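3-isopropylmalate dehydratase small subunit (PDB 3Q3W) catalyses, as the small subunit of isopropylmalate isomerase, the interconversion of 2-isopropylmalate and 3-isopropylmalate through 2-isopropylmaleate. Local coordinates at residues Q26-Q31 and P92-D97; D110-N115 and N119-I124. One frame throughout, in Å; residues are numbered along the deposited sequence.

Contact 1. Residues Q26-Q31 and P92-D97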
# COMPACT_ATOMS: atom_id res chain seq x y z
N GLN A 26 4.53 2.17 12.40
CA GLN A 26 3.15 1.77 12.25
C GLN A 26 3.06 0.66 11.23
O GLN A 26 2.29 -0.26 11.40
CB GLN A 26 2.27 2.94 11.86
CG GLN A 26 2.27 4.04 12.91
CD GLN A 26 1.29 5.13 12.55
OE1 GLN A 26 1.64 6.16 12.01
NE2 GLN A 26 0.06 4.87 12.81
N ILE A 27 3.81 0.77 10.15
CA ILE A 27 3.81 -0.27 9.12
C ILE A 27 4.32 -1.61 9.69
O ILE A 27 3.70 -2.64 9.52
CB ILE A 27 4.62 0.15 7.85
CG1 ILE A 27 3.96 1.37 7.18
CG2 ILE A 27 4.62 -0.99 6.78
CD1 ILE A 27 4.84 2.10 6.16
N ILE A 28 5.44 -1.58 10.41
CA ILE A 28 5.99 -2.79 11.01
C ILE A 28 6.94 -2.39 12.12
O ILE A 28 7.96 -1.74 11.86
CB ILE A 28 6.71 -3.73 9.96
CG1 ILE A 28 7.27 -4.98 10.65
CG2 ILE A 28 7.72 -2.96 9.09
CD1 ILE A 28 7.52 -6.19 9.72
N PRO A 29 6.59 -2.79 13.34
CA PRO A 29 7.34 -2.40 14.49
C PRO A 29 8.73 -3.09 14.56
O PRO A 29 8.97 -4.09 13.89
CB PRO A 29 6.45 -2.86 15.65
CG PRO A 29 5.14 -2.98 15.09
CD PRO A 29 5.30 -3.39 13.71
N LYS A 30 9.59 -2.52 15.38
CA LYS A 30 11.01 -2.86 15.44
C LYS A 30 11.28 -4.28 15.93
O LYS A 30 12.28 -4.85 15.55
CB LYS A 30 11.78 -1.90 16.34
CG LYS A 30 11.83 -0.45 15.87
CD LYS A 30 12.42 0.40 17.01
CE LYS A 30 12.83 1.82 16.59
NZ LYS A 30 13.71 1.84 15.39
N GLN A 31 10.42 -4.83 16.78
CA GLN A 31 10.56 -6.21 17.25
C GLN A 31 10.47 -7.34 16.17
O GLN A 31 10.90 -8.47 16.41
CB GLN A 31 9.57 -6.52 18.40
CG GLN A 31 8.10 -6.50 18.08
CD GLN A 31 7.42 -5.15 18.34
OE1 GLN A 31 8.04 -4.12 18.17
NE2 GLN A 31 6.14 -5.16 18.72
N PRO A 92 8.14 -1.91 3.15
CA PRO A 92 7.62 -2.51 1.88
C PRO A 92 7.43 -4.03 1.91
O PRO A 92 6.43 -4.54 1.41
CB PRO A 92 8.66 -2.13 0.83
CG PRO A 92 9.32 -0.95 1.38
CD PRO A 92 9.33 -1.10 2.89
N TRP A 93 8.34 -4.77 2.49
CA TRP A 93 8.15 -6.21 2.61
C TRP A 93 6.85 -6.64 3.33
O TRP A 93 6.17 -7.56 2.88
CB TRP A 93 9.31 -6.81 3.36
CG TRP A 93 10.65 -6.63 2.72
CD1 TRP A 93 10.93 -6.07 1.49
CD2 TRP A 93 11.90 -7.05 3.26
NE1 TRP A 93 12.31 -6.13 1.25
CE2 TRP A 93 12.91 -6.73 2.32
CE3 TRP A 93 12.27 -7.68 4.47
CZ2 TRP A 93 14.27 -6.98 2.56
CZ3 TRP A 93 13.63 -7.94 4.70
CH2 TRP A 93 14.60 -7.61 3.74
N ALA A 94 6.55 -6.02 4.46
CA ALA A 94 5.34 -6.38 5.19
C ALA A 94 4.10 -6.08 4.34
O ALA A 94 3.15 -6.85 4.28
CB ALA A 94 5.30 -5.63 6.51
N LEU A 95 4.11 -4.94 3.67
CA LEU A 95 3.00 -4.58 2.79
C LEU A 95 2.83 -5.58 1.66
O LEU A 95 1.71 -6.06 1.43
CB LEU A 95 3.21 -3.13 2.24
CG LEU A 95 3.00 -2.03 3.27
CD1 LEU A 95 3.82 -0.75 3.02
CD2 LEU A 95 1.49 -1.71 3.39
N VAL A 96 3.92 -5.90 0.93
CA VAL A 96 3.83 -6.86 -0.18
C VAL A 96 3.46 -8.28 0.29
O VAL A 96 2.64 -8.93 -0.31
CB VAL A 96 5.13 -6.89 -1.03
CG1 VAL A 96 5.14 -8.06 -2.01
CG2 VAL A 96 5.31 -5.51 -1.78
N ASP A 97 4.07 -8.73 1.38
CA ASP A 97 3.79 -10.05 1.92
C ASP A 97 2.31 -10.14 2.36
O ASP A 97 1.70 -11.22 2.26
CB ASP A 97 4.67 -10.35 3.14
CG ASP A 97 6.19 -10.57 2.77
OD1 ASP A 97 6.54 -10.58 1.57
OD2 ASP A 97 7.03 -10.75 3.68
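Ile27 and Leu95 meet through their methyl branches. Ile27 CG2 lies 3.9 Å from Leu95 CD1 and 4.0 Å from Leu95 CG. The two side chains cross at about a right angle. With CG1 of Ile27 set beside its backbone N (chi1 -63°), CG2 is the branch left to face the leucine. The second pair is Ile28 and Ala94. Ile28 CD1 sits 3.9 Å from Ala94 CB, and Ala94 CB also lies 4.2 Å from Ile28 CB. The alanine methyl thus meets the root of the isoleucine side chain and its CD1 end. All four residues are buried and the contact is wholly apolar. It sets the end of the short helix 24-27 against helix 90-98, inside the aconitase C-terminal (swivel-type) domain of the LeuD family. Ile28 has already left helical geometry, and the chain is extended at Ile28 and Pro29 before a 3-10 segment begins at Lys30. Further out, Phe112 of helix 110-118 and Leu45 each touch both Ile27 and Leu95. Phe41 packs on Ile28, and its backbone N is hydrogen-bonded to Asp97 OD2. A backbone hydrogen bond ties Ile27 to Phe46.

Contact 2. Residues D110-N115 and N119-I124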
# COMPACT_ATOMS: atom_id res chain seq x y z
N ASP A 110 10.17 10.03 0.73
CA ASP A 110 11.08 9.72 -0.37
C ASP A 110 11.75 8.36 -0.20
O ASP A 110 11.83 7.58 -1.15
CB ASP A 110 12.18 10.79 -0.48
CG ASP A 110 11.63 12.19 -0.78
OD1 ASP A 110 10.46 12.32 -1.24
OD2 ASP A 110 12.38 13.17 -0.55
N ILE A 111 12.23 8.07 1.00
CA ILE A 111 13.00 6.84 1.20
C ILE A 111 12.09 5.61 0.99
O ILE A 111 12.43 4.69 0.26
CB ILE A 111 13.66 6.78 2.59
CG1 ILE A 111 14.76 7.85 2.70
CG2 ILE A 111 14.27 5.41 2.80
CD1 ILE A 111 15.36 7.96 4.09
N PHE A 112 10.91 5.63 1.59
CA PHE A 112 9.99 4.52 1.46
C PHE A 112 9.56 4.34 0.02
O PHE A 112 9.46 3.19 -0.48
CB PHE A 112 8.75 4.75 2.36
CG PHE A 112 7.65 3.81 2.09
CD1 PHE A 112 7.62 2.58 2.71
CD2 PHE A 112 6.64 4.12 1.15
CE1 PHE A 112 6.60 1.69 2.49
CE2 PHE A 112 5.61 3.23 0.89
CZ PHE A 112 5.59 2.00 1.54
N LYS A 113 9.30 5.46 -0.67
CA LYS A 113 8.87 5.36 -2.06
C LYS A 113 9.88 4.52 -2.89
O LYS A 113 9.47 3.61 -3.63
CB LYS A 113 8.66 6.74 -2.73
CG LYS A 113 8.02 6.56 -4.13
CD LYS A 113 8.16 7.73 -5.08
CE LYS A 113 7.43 8.92 -4.61
NZ LYS A 113 7.71 9.96 -5.63
N ASN A 114 11.16 4.83 -2.75
CA ASN A 114 12.18 4.18 -3.57
C ASN A 114 12.30 2.70 -3.20
O ASN A 114 12.37 1.85 -4.06
CB ASN A 114 13.52 4.86 -3.40
CG ASN A 114 14.53 4.39 -4.43
OD1 ASN A 114 15.49 3.74 -4.07
ND2 ASN A 114 14.32 4.75 -5.70
N ASN A 115 12.25 2.41 -1.90
CA ASN A 115 12.25 1.03 -1.45
C ASN A 115 11.04 0.27 -1.90
O ASN A 115 11.14 -0.92 -2.24
CB ASN A 115 12.34 0.96 0.06
CG ASN A 115 13.68 1.44 0.57
OD1 ASN A 115 14.69 1.40 -0.16
ND2 ASN A 115 13.70 1.91 1.82
N ASN A 119 10.64 -2.93 -4.63
CA ASN A 119 10.09 -4.21 -4.23
C ASN A 119 8.81 -4.50 -4.94
O ASN A 119 8.08 -5.42 -4.57
CB ASN A 119 9.92 -4.27 -2.71
CG ASN A 119 11.22 -4.56 -1.99
OD1 ASN A 119 11.52 -5.72 -1.65
ND2 ASN A 119 12.05 -3.53 -1.78
N GLY A 120 8.53 -3.72 -5.98
CA GLY A 120 7.38 -4.01 -6.87
C GLY A 120 6.08 -3.53 -6.30
O GLY A 120 5.03 -3.91 -6.78
N LEU A 121 6.15 -2.68 -5.28
CA LEU A 121 5.01 -2.06 -4.64
C LEU A 121 4.74 -0.69 -5.32
O LEU A 121 5.49 0.25 -5.10
CB LEU A 121 5.30 -1.86 -3.14
CG LEU A 121 4.26 -1.19 -2.22
CD1 LEU A 121 2.87 -1.82 -2.41
CD2 LEU A 121 4.66 -1.21 -0.74
N LEU A 122 3.71 -0.59 -6.15
CA LEU A 122 3.45 0.63 -6.90
C LEU A 122 2.88 1.78 -6.08
O LEU A 122 1.78 1.69 -5.49
CB LEU A 122 2.53 0.37 -8.07
CG LEU A 122 2.20 1.55 -8.98
CD1 LEU A 122 3.46 2.30 -9.50
CD2 LEU A 122 1.37 1.03 -10.18
N THR A 123 3.61 2.88 -6.09
CA THR A 123 3.25 4.04 -5.31
C THR A 123 2.68 5.14 -6.23
O THR A 123 3.38 5.71 -7.07
CB THR A 123 4.50 4.54 -4.62
OG1 THR A 123 5.44 4.87 -5.62
CG2 THR A 123 5.08 3.45 -3.76
N ILE A 124 1.38 5.38 -6.06
CA ILE A 124 0.60 6.26 -6.91
C ILE A 124 0.32 7.53 -6.16
O ILE A 124 -0.41 7.54 -5.15
CB ILE A 124 -0.73 5.61 -7.27
CG1 ILE A 124 -0.46 4.40 -8.16
CG2 ILE A 124 -1.67 6.62 -7.95
CD1 ILE A 124 -1.56 3.36 -8.23
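Asn119 reaches back to Asn115 with its side-chain amide. Its ND2 donates to the backbone O of Asn115 over 2.8 Å, with an N-H...O angle of 168°. The acceptor lies nearly in the amide plane of Asn119, while the donor is tilted 21° from the carbonyl plane of Asn115. CG of Asn119 stands beside its own backbone N (chi1 -79°), which turns the amide toward the helix. This bond fixes the rotation of the amide and occupies a carbonyl of the last helical turn.

The apolar contact is made by Phe112 and Leu121. Ring atom CZ of Phe112 is 4.0 Å from Leu121 CD2, and the side chains cross at about a right angle. Ile103 of strand 102-105 touches both side chains.

Lys113 and Thr123 form a mixed contact. The lysine side chain runs slantwise across the threonine, with CG of Lys113 3.4 Å from Thr123 OG1. That hydroxyl is buried and has no polar partner in the model. The lysine chain bends at chi3, and its NZ forms a salt bridge with Glu125.

Gly120, with positive phi, is the C-prime residue of a Schellman motif that ends helix 110-118. The chain then enters strand 122-125, completing the beta-alpha-beta unit of strand 102-105, helix 110-118 and strand 122-125.

Contact 1 and contact 2 have centres about 13 Å apart and touch directly. Helix 90-98 supplies most of the joining side chains. Leu95 of contact 1 also touches two residues of contact 2: its CD1 is 3.6 Å from Phe112 CZ, and its CB is 3.8 Å from Leu121 CD2. Pro92 CG also meets Asn115 CB at 3.8 Å. Near the helix end that contact 2 closes, Trp93 NE1 approaches Asn119 OD1 at 3.0 Å. Along the chain the two contacts follow in series, and both lie in the aconitase C-terminal domain. No ligand is bound at either contact.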